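Local coordinates for protein DnaJ homolog subfamily C member 27-A (Xenopus laevis, PDB 6JMG) that binds GTP with magnesium as a Rab-family small GTPase and is possibly involved in regulating the MEK/ERK pathway, at residues S30-R35 against N172-A177; T56-K61 against I65-F70; G23-G28 against P43-T48; G109-M114 against I127-C132. All coordinates share one frame; numbering follows the deposited sequence.

Contact 1: S30-R35 against N172-A177. With MG (magnesium ion), chain D; GTP (guanosine-5'-triphosphate), chain C.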
# COMPACT_ATOMS: atom_id res chain seq x y z
N SER A 30 2.94 7.62 -18.22
CA SER A 30 2.92 9.02 -18.63
C SER A 30 1.61 9.39 -19.31
O SER A 30 1.06 10.47 -19.05
CB SER A 30 4.12 9.31 -19.51
OG SER A 30 5.27 8.87 -18.85
N CYS A 31 1.06 8.49 -20.16
CA CYS A 31 -0.10 8.89 -20.94
C CYS A 31 -1.38 8.87 -20.13
O CYS A 31 -2.26 9.69 -20.37
CB CYS A 31 -0.32 8.00 -22.18
SG CYS A 31 0.91 7.93 -23.48
N ILE A 32 -1.47 8.02 -19.10
CA ILE A 32 -2.58 8.15 -18.16
C ILE A 32 -2.55 9.52 -17.50
O ILE A 32 -3.57 10.22 -17.44
CB ILE A 32 -2.55 7.03 -17.12
CG1 ILE A 32 -2.97 5.69 -17.74
CG2 ILE A 32 -3.47 7.37 -15.98
CD1 ILE A 32 -2.74 4.52 -16.83
N ILE A 33 -1.37 9.96 -17.06
CA ILE A 33 -1.29 11.24 -16.35
C ILE A 33 -1.59 12.39 -17.30
O ILE A 33 -2.43 13.25 -17.02
CB ILE A 33 0.09 11.39 -15.70
CG1 ILE A 33 0.25 10.37 -14.56
CG2 ILE A 33 0.30 12.83 -15.22
CD1 ILE A 33 1.70 10.08 -14.20
N LYS A 34 -1.00 12.36 -18.49
CA LYS A 34 -1.20 13.49 -19.38
C LYS A 34 -2.60 13.51 -19.99
O LYS A 34 -3.10 14.59 -20.30
CB LYS A 34 -0.15 13.45 -20.50
CG LYS A 34 1.23 13.83 -20.05
CD LYS A 34 2.23 13.72 -21.17
CE LYS A 34 3.46 14.56 -20.85
NZ LYS A 34 4.71 13.94 -21.37
N ARG A 35 -3.28 12.35 -20.06
CA ARG A 35 -4.66 12.32 -20.53
C ARG A 35 -5.58 13.08 -19.58
O ARG A 35 -6.37 13.93 -20.01
CB ARG A 35 -5.13 10.87 -20.70
CG ARG A 35 -6.60 10.68 -21.14
CD ARG A 35 -6.87 11.26 -22.52
NE ARG A 35 -8.29 11.24 -22.85
CZ ARG A 35 -8.81 10.64 -23.92
NH1 ARG A 35 -8.01 10.01 -24.79
NH2 ARG A 35 -10.12 10.69 -24.13
N ASN A 172 -11.17 9.31 -15.98
CA ASN A 172 -11.76 10.27 -15.06
C ASN A 172 -12.30 9.58 -13.81
O ASN A 172 -12.23 10.15 -12.71
CB ASN A 172 -12.86 11.06 -15.77
CG ASN A 172 -12.30 11.89 -16.91
OD1 ASN A 172 -11.87 11.36 -17.93
ND2 ASN A 172 -12.25 13.20 -16.71
N GLU A 173 -12.82 8.37 -13.96
CA GLU A 173 -13.37 7.66 -12.81
C GLU A 173 -12.25 7.23 -11.88
O GLU A 173 -12.37 7.40 -10.66
CB GLU A 173 -14.19 6.46 -13.29
CG GLU A 173 -15.39 6.82 -14.18
CD GLU A 173 -15.04 7.16 -15.64
OE1 GLU A 173 -13.86 7.11 -16.03
OE2 GLU A 173 -15.96 7.49 -16.41
N MET A 174 -11.14 6.74 -12.44
CA MET A 174 -9.98 6.36 -11.63
C MET A 174 -9.46 7.56 -10.85
O MET A 174 -9.31 7.50 -9.62
CB MET A 174 -8.88 5.79 -12.54
CG MET A 174 -7.57 5.39 -11.82
SD MET A 174 -6.37 6.69 -11.49
CE MET A 174 -5.74 6.89 -13.13
N PHE A 175 -9.21 8.67 -11.53
CA PHE A 175 -8.67 9.84 -10.84
C PHE A 175 -9.65 10.39 -9.81
O PHE A 175 -9.22 10.87 -8.74
CB PHE A 175 -8.27 10.91 -11.85
CG PHE A 175 -6.86 10.76 -12.31
CD1 PHE A 175 -5.81 10.98 -11.43
CD2 PHE A 175 -6.58 10.35 -13.59
CE1 PHE A 175 -4.51 10.81 -11.84
CE2 PHE A 175 -5.27 10.17 -14.00
CZ PHE A 175 -4.23 10.41 -13.12
N GLN A 176 -10.95 10.29 -10.06
CA GLN A 176 -11.89 10.78 -9.06
C GLN A 176 -11.89 9.88 -7.84
O GLN A 176 -11.88 10.36 -6.70
CB GLN A 176 -13.29 10.89 -9.66
CG GLN A 176 -14.35 11.47 -8.72
CD GLN A 176 -14.32 12.99 -8.66
OE1 GLN A 176 -14.27 13.57 -7.58
NE2 GLN A 176 -14.36 13.64 -9.81
N ALA A 177 -11.82 8.57 -8.04
CA ALA A 177 -11.75 7.67 -6.90
C ALA A 177 -10.42 7.81 -6.18
O ALA A 177 -10.36 7.76 -4.95
CB ALA A 177 -11.97 6.24 -7.35
MG MG D . 6.57 7.38 -18.91
PG GTP C . 7.97 4.59 -19.61
O1G GTP C . 7.95 6.05 -19.21
O2G GTP C . 8.07 3.68 -18.41
O3G GTP C . 9.15 4.34 -20.53
O3B GTP C . 6.60 4.12 -20.33
PB GTP C . 5.14 4.65 -19.90
O1B GTP C . 4.52 3.76 -18.86
O2B GTP C . 5.10 6.08 -19.41
O3A GTP C . 4.29 4.44 -21.25
PA GTP C . 3.72 5.67 -22.11
O1A GTP C . 2.71 6.49 -21.35
O2A GTP C . 4.83 6.55 -22.61
O5' GTP C . 3.07 4.84 -23.31
C5' GTP C . 3.86 3.91 -24.02
C4' GTP C . 3.24 3.75 -25.40
O4' GTP C . 1.98 3.15 -25.25
C3' GTP C . 2.99 5.04 -26.13
O3' GTP C . 3.21 4.73 -27.47
C2' GTP C . 1.51 5.34 -25.98
O2' GTP C . 0.91 5.92 -27.11
C1' GTP C . 0.96 3.95 -25.83
N9 GTP C . -0.22 3.93 -24.97
C8 GTP C . -0.32 4.41 -23.69
N7 GTP C . -1.57 4.15 -23.23
C5 GTP C . -2.26 3.51 -24.21
C6 GTP C . -3.56 3.02 -24.27
O6 GTP C . -4.33 3.14 -23.31
N1 GTP C . -3.99 2.37 -25.40
C2 GTP C . -3.15 2.22 -26.48
N2 GTP C . -3.60 1.60 -27.57
N3 GTP C . -1.85 2.71 -26.42
C4 GTP C . -1.42 3.35 -25.30
O HOH W 1 6.42 7.04 -16.83
O HOH W 2 6.62 7.86 -21.01
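Ile32 and Phe175 meet where the helical segment 30-35 passes the helical segment 172-177 almost at a right angle, their axes inclined at 84° and approaching no closer than 11.1 Å. The backbones therefore stay well apart, Ile33 CA and Phe175 CA making the nearest such pair at 9.3 Å, and a few apolar groups bridge the space, burying 118 Å² in all. The CG2 methyl of Ile32 does most of this work: it lies anti to the backbone N, while CG1 is anti to the carbonyl carbon (chi1 -73°), and it reaches Met174 CE at 3.7 Å and Phe175 CE2 at 3.9 Å. Met174, bent at both chi2 and chi3, comes across Ile32 at roughly a right angle and also lays its CE methyl over one face of the Phe175 ring, toward the rim. The edge of that ring at CE2 faces the Ile32 carbonyl oxygen, 3.8 Å away and near the ring plane. Tyr36 stacks on Phe175, and Ile32 also rests on Val95, Cys132 and Thr163 of the central strands. At the start of the same helix the chemistry turns polar. Ser30 N gives GTP O2B a nearly straight hydrogen bond, Ser30 OG binds magnesium at 2.0 Å and is hydrogen-bonded to Asp71, and Cys31 N bonds to GTP O1A at 2.9 Å. One helix thus joins two tasks, packing against its neighbour over the sheet and presenting its N-terminal amides to phosphate, as the helix after the P-loop does in Ras-like GTPases.

Contact 2: T56-K61 against I65-F70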
# COMPACT_ATOMS: atom_id res chain seq x y z
N THR A 56 0.14 19.63 -10.68
CA THR A 56 -1.20 19.88 -11.18
C THR A 56 -2.07 20.31 -10.01
O THR A 56 -1.71 20.14 -8.84
CB THR A 56 -1.77 18.64 -11.88
OG1 THR A 56 -3.05 18.95 -12.44
CG2 THR A 56 -1.90 17.49 -10.91
N LYS A 57 -3.23 20.87 -10.33
CA LYS A 57 -4.19 21.31 -9.32
C LYS A 57 -5.53 20.63 -9.60
O LYS A 57 -5.96 20.53 -10.75
CB LYS A 57 -4.30 22.85 -9.34
CG LYS A 57 -5.36 23.46 -8.45
CD LYS A 57 -6.41 24.18 -9.33
CE LYS A 57 -7.73 24.43 -8.59
NZ LYS A 57 -8.96 24.24 -9.43
N VAL A 58 -6.18 20.14 -8.53
CA VAL A 58 -7.48 19.50 -8.64
C VAL A 58 -8.36 19.97 -7.48
O VAL A 58 -7.86 20.38 -6.43
CB VAL A 58 -7.40 17.96 -8.65
CG1 VAL A 58 -6.54 17.49 -9.80
CG2 VAL A 58 -6.89 17.43 -7.31
N HIS A 59 -9.68 19.94 -7.70
CA HIS A 59 -10.69 20.27 -6.70
C HIS A 59 -11.59 19.06 -6.47
O HIS A 59 -12.50 18.80 -7.27
CB HIS A 59 -11.52 21.46 -7.15
CG HIS A 59 -12.40 22.04 -6.07
ND1 HIS A 59 -11.89 22.56 -4.91
CD2 HIS A 59 -13.74 22.16 -5.99
CE1 HIS A 59 -12.88 22.99 -4.15
NE2 HIS A 59 -14.02 22.76 -4.78
N ILE A 60 -11.39 18.35 -5.36
CA ILE A 60 -12.14 17.14 -5.04
C ILE A 60 -12.71 17.33 -3.64
O ILE A 60 -12.11 17.99 -2.79
CB ILE A 60 -11.27 15.86 -5.14
CG1 ILE A 60 -11.49 15.16 -6.49
CG2 ILE A 60 -11.56 14.90 -4.02
CD1 ILE A 60 -11.24 16.01 -7.73
N LYS A 61 -13.91 16.77 -3.42
CA LYS A 61 -14.79 17.15 -2.31
C LYS A 61 -15.07 18.63 -2.58
O LYS A 61 -15.52 18.95 -3.68
CB LYS A 61 -14.19 16.81 -0.95
CG LYS A 61 -13.86 15.33 -0.77
CD LYS A 61 -14.94 14.43 -1.36
CE LYS A 61 -14.49 12.98 -1.37
NZ LYS A 61 -14.12 12.51 0.01
N ILE A 65 -6.57 20.78 -3.93
CA ILE A 65 -5.42 19.88 -3.80
C ILE A 65 -4.34 20.32 -4.78
O ILE A 65 -4.58 20.40 -5.99
CB ILE A 65 -5.80 18.41 -4.07
CG1 ILE A 65 -7.13 18.02 -3.42
CG2 ILE A 65 -4.68 17.49 -3.61
CD1 ILE A 65 -7.25 18.37 -1.95
N LYS A 66 -3.14 20.55 -4.26
CA LYS A 66 -1.96 20.76 -5.10
C LYS A 66 -1.20 19.44 -5.14
O LYS A 66 -0.77 18.93 -4.10
CB LYS A 66 -1.10 21.90 -4.55
CG LYS A 66 0.19 22.16 -5.34
CD LYS A 66 1.17 23.08 -4.58
CE LYS A 66 2.58 23.13 -5.22
NZ LYS A 66 3.60 22.22 -4.58
N VAL A 67 -1.05 18.88 -6.34
CA VAL A 67 -0.57 17.51 -6.52
C VAL A 67 0.82 17.55 -7.13
O VAL A 67 1.00 18.03 -8.26
CB VAL A 67 -1.51 16.69 -7.41
CG1 VAL A 67 -1.06 15.27 -7.45
CG2 VAL A 67 -2.94 16.81 -6.92
N ASN A 68 1.80 17.06 -6.39
CA ASN A 68 3.14 16.87 -6.90
C ASN A 68 3.24 15.48 -7.51
O ASN A 68 3.14 14.48 -6.80
CB ASN A 68 4.18 17.02 -5.79
CG ASN A 68 4.20 18.42 -5.21
OD1 ASN A 68 4.80 19.33 -5.78
ND2 ASN A 68 3.55 18.59 -4.07
N ILE A 69 3.46 15.42 -8.82
CA ILE A 69 3.50 14.16 -9.54
C ILE A 69 4.95 13.86 -9.89
O ILE A 69 5.65 14.71 -10.45
CB ILE A 69 2.61 14.21 -10.79
CG1 ILE A 69 1.15 14.46 -10.40
CG2 ILE A 69 2.67 12.88 -11.54
CD1 ILE A 69 0.14 14.46 -11.58
N PHE A 70 5.41 12.66 -9.52
CA PHE A 70 6.71 12.12 -9.89
C PHE A 70 6.40 10.92 -10.77
O PHE A 70 6.25 9.80 -10.29
CB PHE A 70 7.55 11.72 -8.66
CG PHE A 70 7.88 12.88 -7.76
CD1 PHE A 70 6.89 13.50 -7.01
CD2 PHE A 70 9.18 13.36 -7.68
CE1 PHE A 70 7.19 14.58 -6.19
CE2 PHE A 70 9.49 14.42 -6.87
CZ PHE A 70 8.49 15.04 -6.12
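Thr56 and Val67 form an antiparallel hydrogen-bonded pair in which both backbone groups of each residue are satisfied by the other. Thr56 N donates to Val67 O at 3.0 Å, and Val67 N returns a bond to Thr56 O at 2.9 Å. Two residues along, the same exchange recurs: Val58 N donates to Ile65 O at 3.0 Å, and Ile65 N to Val58 O at 2.8 Å. Between these two hydrogen-bonded pairs Lys57 and Lys66 make a non-hydrogen-bonded pair, where Lys57 CA makes a CA-H...O contact with Ile65 O, 3.5 Å away. The backbone of Lys66 turns to the other neighbour and bonds with Leu15 and Ile17 of strand 15-22, so strand 63-72 is held along both sides. Side-chain polar groups find partners as well: Lys57 NZ makes a salt bridge with Glu64, the Asn68 amide bonds to Tyr53 OH and Ile17 O, and Lys66 NZ adds a weak bond to Asn68 OD1. The face carrying Thr56, Val58, Ile65 and Val67 is closed by apolar contacts. With OG1 of Thr56 anti to the backbone N (chi1 -176°), its CG2 methyl is left facing the neighbouring strand, 3.6 Å from Val67 CB and 3.7 Å from Ile69 CD1. Val58 CG2 meets Ile65 CB at 3.6 Å and also touches Val67. Helices 29-38 and 171-187 cover this face through Cys37 and Tyr179. Such a beta hairpin, whose outer strand is the one antiparallel member of an otherwise parallel sheet, is the hallmark of the Ras-like GTPase fold.

Contact 3: G23-G28 against P43-T48. With MG (magnesium ion), chain D; GTP (guanosine-5'-triphosphate), chain C.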
# COMPACT_ATOMS: atom_id res chain seq x y z
N GLY A 23 5.30 0.96 -12.65
CA GLY A 23 4.94 -0.09 -13.59
C GLY A 23 5.95 -0.14 -14.73
O GLY A 23 6.72 0.79 -14.97
N ASN A 24 5.91 -1.26 -15.46
CA ASN A 24 6.92 -1.54 -16.47
C ASN A 24 6.92 -0.48 -17.58
O ASN A 24 6.00 0.34 -17.70
CB ASN A 24 6.69 -2.93 -17.05
CG ASN A 24 7.15 -4.05 -16.10
OD1 ASN A 24 7.53 -3.80 -14.96
ND2 ASN A 24 7.13 -5.29 -16.58
N ALA A 25 7.98 -0.49 -18.37
CA ALA A 25 8.07 0.43 -19.49
C ALA A 25 6.98 0.15 -20.52
O ALA A 25 6.54 -0.99 -20.70
CB ALA A 25 9.45 0.34 -20.15
N GLU A 26 6.55 1.22 -21.21
CA GLU A 26 5.59 1.19 -22.32
C GLU A 26 4.18 0.86 -21.86
O GLU A 26 3.28 0.66 -22.68
CB GLU A 26 5.99 0.18 -23.41
CG GLU A 26 7.14 0.64 -24.26
CD GLU A 26 7.05 0.10 -25.67
OE1 GLU A 26 5.97 0.25 -26.30
OE2 GLU A 26 8.06 -0.47 -26.13
N VAL A 27 3.96 0.80 -20.56
CA VAL A 27 2.68 0.41 -20.01
C VAL A 27 1.64 1.52 -20.07
O VAL A 27 0.44 1.23 -20.11
CB VAL A 27 3.01 -0.12 -18.60
CG1 VAL A 27 1.88 0.02 -17.68
CG2 VAL A 27 3.44 -1.57 -18.68
N GLY A 28 2.06 2.78 -20.14
CA GLY A 28 1.14 3.90 -20.23
C GLY A 28 1.10 4.85 -19.03
O GLY A 28 0.10 5.57 -18.88
N PRO A 43 0.01 8.75 -29.86
CA PRO A 43 0.45 7.35 -29.92
C PRO A 43 1.97 7.19 -29.90
O PRO A 43 2.45 6.09 -29.62
CB PRO A 43 -0.13 6.87 -31.26
CG PRO A 43 -0.24 8.11 -32.08
CD PRO A 43 -0.66 9.16 -31.11
N LYS A 44 2.72 8.24 -30.18
CA LYS A 44 4.17 8.14 -30.28
C LYS A 44 4.79 8.01 -28.89
O LYS A 44 4.51 8.83 -28.00
CB LYS A 44 4.70 9.37 -31.00
CG LYS A 44 6.19 9.44 -31.20
CD LYS A 44 6.51 10.73 -31.96
CE LYS A 44 7.98 10.73 -32.43
NZ LYS A 44 8.40 9.36 -32.91
N TYR A 45 5.62 6.98 -28.70
CA TYR A 45 6.20 6.64 -27.40
C TYR A 45 7.40 7.52 -27.10
O TYR A 45 8.32 7.61 -27.91
CB TYR A 45 6.61 5.17 -27.39
CG TYR A 45 7.35 4.68 -26.16
CD1 TYR A 45 6.94 5.05 -24.88
CD2 TYR A 45 8.45 3.84 -26.28
CE1 TYR A 45 7.61 4.59 -23.76
CE2 TYR A 45 9.13 3.38 -25.18
CZ TYR A 45 8.71 3.76 -23.91
OH TYR A 45 9.39 3.29 -22.81
N GLN A 46 7.37 8.22 -25.96
CA GLN A 46 8.57 8.90 -25.43
C GLN A 46 8.86 8.36 -24.02
O GLN A 46 8.20 8.75 -23.05
CB GLN A 46 8.39 10.41 -25.44
CG GLN A 46 9.68 11.17 -25.76
CD GLN A 46 10.43 10.59 -26.98
OE1 GLN A 46 9.84 10.36 -28.05
NE2 GLN A 46 11.74 10.35 -26.82
N ALA A 47 9.82 7.45 -23.92
CA ALA A 47 10.14 6.85 -22.62
C ALA A 47 10.55 7.92 -21.63
O ALA A 47 11.34 8.81 -21.95
CB ALA A 47 11.25 5.82 -22.76
N THR A 48 9.95 7.87 -20.44
CA THR A 48 10.38 8.76 -19.37
C THR A 48 11.82 8.45 -19.02
O THR A 48 12.22 7.29 -18.92
CB THR A 48 9.50 8.59 -18.14
OG1 THR A 48 8.12 8.81 -18.52
CG2 THR A 48 9.94 9.59 -17.01
MG MG D . 6.57 7.38 -18.91
PG GTP C . 7.97 4.59 -19.61
O1G GTP C . 7.95 6.05 -19.21
O2G GTP C . 8.07 3.68 -18.41
O3G GTP C . 9.15 4.34 -20.53
O3B GTP C . 6.60 4.12 -20.33
PB GTP C . 5.14 4.65 -19.90
O1B GTP C . 4.52 3.76 -18.86
O2B GTP C . 5.10 6.08 -19.41
O3A GTP C . 4.29 4.44 -21.25
PA GTP C . 3.72 5.67 -22.11
O1A GTP C . 2.71 6.49 -21.35
O2A GTP C . 4.83 6.55 -22.61
O5' GTP C . 3.07 4.84 -23.31
C5' GTP C . 3.86 3.91 -24.02
C4' GTP C . 3.24 3.75 -25.40
O4' GTP C . 1.98 3.15 -25.25
C3' GTP C . 2.99 5.04 -26.13
O3' GTP C . 3.21 4.73 -27.47
C2' GTP C . 1.51 5.34 -25.98
O2' GTP C . 0.91 5.92 -27.11
C1' GTP C . 0.96 3.95 -25.83
N9 GTP C . -0.22 3.93 -24.97
C8 GTP C . -0.32 4.41 -23.69
N7 GTP C . -1.57 4.15 -23.23
C5 GTP C . -2.26 3.51 -24.21
C6 GTP C . -3.56 3.02 -24.27
O6 GTP C . -4.33 3.14 -23.31
N1 GTP C . -3.99 2.37 -25.40
C2 GTP C . -3.15 2.22 -26.48
N2 GTP C . -3.60 1.60 -27.57
N3 GTP C . -1.85 2.71 -26.42
C4 GTP C . -1.42 3.35 -25.30
O HOH W 2 6.62 7.86 -21.01
O HOH W 1 6.42 7.04 -16.83
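Glu26 and Tyr45 meet across the GTP phosphates, joining the first part of the P-loop, 23-28, to the loop 43-48, which occupies the place of the first switch region of Ras-like GTPases. Glu26 CG lies over one face of the Tyr45 ring, 3.8 Å from its centroid in a CH-pi contact, and the carboxylate is stacked with its plane 25° from the ring's. On the opposite face sits Ala47 N. Tyr45 CG is anti to the backbone N (chi1 175°), a setting that sends the ring along the triphosphate, where its OH donates to GTP O3G at 2.5 Å. A leucine in this place would probably leave O3G without that donor and Glu26 without a flat partner, setting its side chain freer to turn. Backbone groups add further bonds. Glu26 N bonds to the bridging oxygen O3B, Gly28 N to O1B and O3A, and Thr48 N to O1G. At the ribose, the Pro43 carbonyl accepts from GTP O3'. Farther out, Lys135 NZ holds Glu26 O, Asn134 holds Val27 O, and Ser106 bonds to the Asn24 side chain. Magnesium ties the loop 43-48 to the phosphates: Thr48 OG1 binds it at 2.1 Å, and GTP O1G at 1.9 Å.

Contact 4: G109-M114 against I127-C132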
# COMPACT_ATOMS: atom_id res chain seq x y z
N GLY A 109 6.94 -7.39 -7.85
CA GLY A 109 8.28 -6.82 -7.77
C GLY A 109 8.27 -5.32 -7.55
O GLY A 109 9.11 -4.78 -6.81
N TRP A 110 7.32 -4.61 -8.17
CA TRP A 110 7.21 -3.17 -7.95
C TRP A 110 6.88 -2.88 -6.49
O TRP A 110 7.47 -1.98 -5.88
CB TRP A 110 6.16 -2.54 -8.88
CG TRP A 110 6.73 -2.29 -10.25
CD1 TRP A 110 6.60 -3.09 -11.35
CD2 TRP A 110 7.56 -1.19 -10.65
NE1 TRP A 110 7.29 -2.55 -12.42
CE2 TRP A 110 7.88 -1.39 -12.02
CE3 TRP A 110 8.05 -0.06 -10.00
CZ2 TRP A 110 8.68 -0.49 -12.73
CZ3 TRP A 110 8.83 0.84 -10.71
CH2 TRP A 110 9.13 0.62 -12.06
N LEU A 111 5.94 -3.62 -5.91
CA LEU A 111 5.63 -3.43 -4.50
C LEU A 111 6.86 -3.70 -3.64
O LEU A 111 7.15 -2.96 -2.70
CB LEU A 111 4.47 -4.33 -4.08
CG LEU A 111 3.11 -3.96 -4.66
CD1 LEU A 111 2.02 -4.78 -4.04
CD2 LEU A 111 2.85 -2.49 -4.44
N ALA A 112 7.60 -4.76 -3.97
CA ALA A 112 8.81 -5.08 -3.21
C ALA A 112 9.82 -3.95 -3.30
O ALA A 112 10.45 -3.59 -2.29
CB ALA A 112 9.42 -6.38 -3.73
N GLU A 113 9.99 -3.38 -4.48
CA GLU A 113 10.99 -2.34 -4.65
C GLU A 113 10.62 -1.10 -3.87
O GLU A 113 11.46 -0.51 -3.18
CB GLU A 113 11.16 -2.03 -6.14
CG GLU A 113 11.90 -0.77 -6.39
CD GLU A 113 12.20 -0.62 -7.84
OE1 GLU A 113 12.24 0.54 -8.30
OE2 GLU A 113 12.39 -1.66 -8.51
N MET A 114 9.35 -0.71 -3.92
CA MET A 114 8.89 0.39 -3.09
C MET A 114 9.04 0.06 -1.61
O MET A 114 9.57 0.87 -0.84
CB MET A 114 7.43 0.72 -3.40
CG MET A 114 6.92 1.99 -2.70
SD MET A 114 5.16 2.32 -2.89
CE MET A 114 5.16 4.05 -2.47
N ILE A 127 -1.02 4.44 2.23
CA ILE A 127 -0.85 4.97 0.90
C ILE A 127 -2.01 4.46 0.05
O ILE A 127 -2.33 3.27 0.09
CB ILE A 127 0.49 4.54 0.30
CG1 ILE A 127 1.62 5.01 1.22
CG2 ILE A 127 0.65 5.13 -1.10
CD1 ILE A 127 3.00 4.51 0.82
N VAL A 128 -2.60 5.36 -0.73
CA VAL A 128 -3.65 5.00 -1.67
C VAL A 128 -3.02 4.54 -2.98
O VAL A 128 -2.20 5.24 -3.58
CB VAL A 128 -4.57 6.20 -1.91
CG1 VAL A 128 -5.53 5.88 -3.06
CG2 VAL A 128 -5.30 6.56 -0.62
N PHE A 129 -3.44 3.36 -3.44
CA PHE A 129 -3.00 2.78 -4.70
C PHE A 129 -4.17 2.72 -5.65
O PHE A 129 -5.23 2.19 -5.31
CB PHE A 129 -2.46 1.36 -4.51
CG PHE A 129 -1.07 1.28 -3.97
CD1 PHE A 129 -0.82 1.47 -2.62
CD2 PHE A 129 -0.01 0.97 -4.81
CE1 PHE A 129 0.46 1.37 -2.12
CE2 PHE A 129 1.28 0.87 -4.32
CZ PHE A 129 1.52 1.08 -2.97
N ALA A 130 -3.97 3.21 -6.86
CA ALA A 130 -4.90 2.95 -7.96
C ALA A 130 -4.16 2.05 -8.94
O ALA A 130 -3.16 2.45 -9.53
CB ALA A 130 -5.37 4.24 -8.61
N VAL A 131 -4.64 0.81 -9.05
CA VAL A 131 -4.14 -0.12 -10.05
C VAL A 131 -4.88 0.15 -11.35
O VAL A 131 -6.12 0.12 -11.40
CB VAL A 131 -4.31 -1.58 -9.60
CG1 VAL A 131 -3.75 -2.50 -10.66
CG2 VAL A 131 -3.61 -1.81 -8.28
N CYS A 132 -4.13 0.41 -12.41
CA CYS A 132 -4.73 0.67 -13.71
C CYS A 132 -4.36 -0.46 -14.66
O CYS A 132 -3.18 -0.65 -15.01
CB CYS A 132 -4.28 2.03 -14.27
SG CYS A 132 -4.72 3.40 -13.18
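Phe129, projecting from strand 128-134, pushes its ring against two bumps on helix 107-117, Leu111 and Met114, which stand about one turn apart and leave a shallow groove between them. The backbones are far from each other, with Leu111 CA and Phe129 CA 10.6 Å apart, so the side chains must fill the whole depth of the layer. Leu111 leans in from one flank, its CD2 methyl meeting Phe129 CE2 at 3.7 Å. Met114 takes the other flank, where its SD lies 3.8 Å from Phe129 CZ. The sulfur is 5.1 Å from the ring centroid, a Met-aromatic contact that is oblique, 70° off the ring normal. The reach of Met114 follows from its shape: CG is anti to the backbone N (chi1 -173°) and the rest of the chain is extended, so it slides past Phe129 in the opposite direction and ends at Ile127. There the two residues meet tip to tip, Met114 CE on Ile127 CD1 at 4.0 Å. Phe158 stacks on the Phe129 ring and also touches Leu111, while Val92 of the adjoining strand lies against Met114, Ile127 and Phe129, so these side chains are embedded in a wider apolar layer. Along the strand, Val128, Ala130 and Cys132 turn to the other side of the sheet and helix 171-187. A helix that follows strand 91-97 in the chain, packs on the sheet and precedes the parallel strand 128-134 belongs to a beta-alpha-beta crossover, the repeating element of the three-layered P-loop NTPase fold.

All four contacts lie within the one Ras-like GTPase domain. Contacts 1 and 3 meet at the nucleotide, Ser30 OG and Thr48 OG1 lying 2.9 Å apart as fellow ligands of magnesium, and share both metal-bound waters. Contact 1 touches the other two as well: Ile33 CD1 rests 4.0 Å from Ile69 CG2 of contact 2, and Met174 CE 3.6 Å from Cys132 SG of contact 4. Contacts 2 and 4 reach the same sheet without touching, their centres about 19 Å apart. Contact 4 is joined to the P-loop of contact 3 by a probable hydrogen bond between Trp110 NE1 and Asn24 OD1, 2.8 Å long.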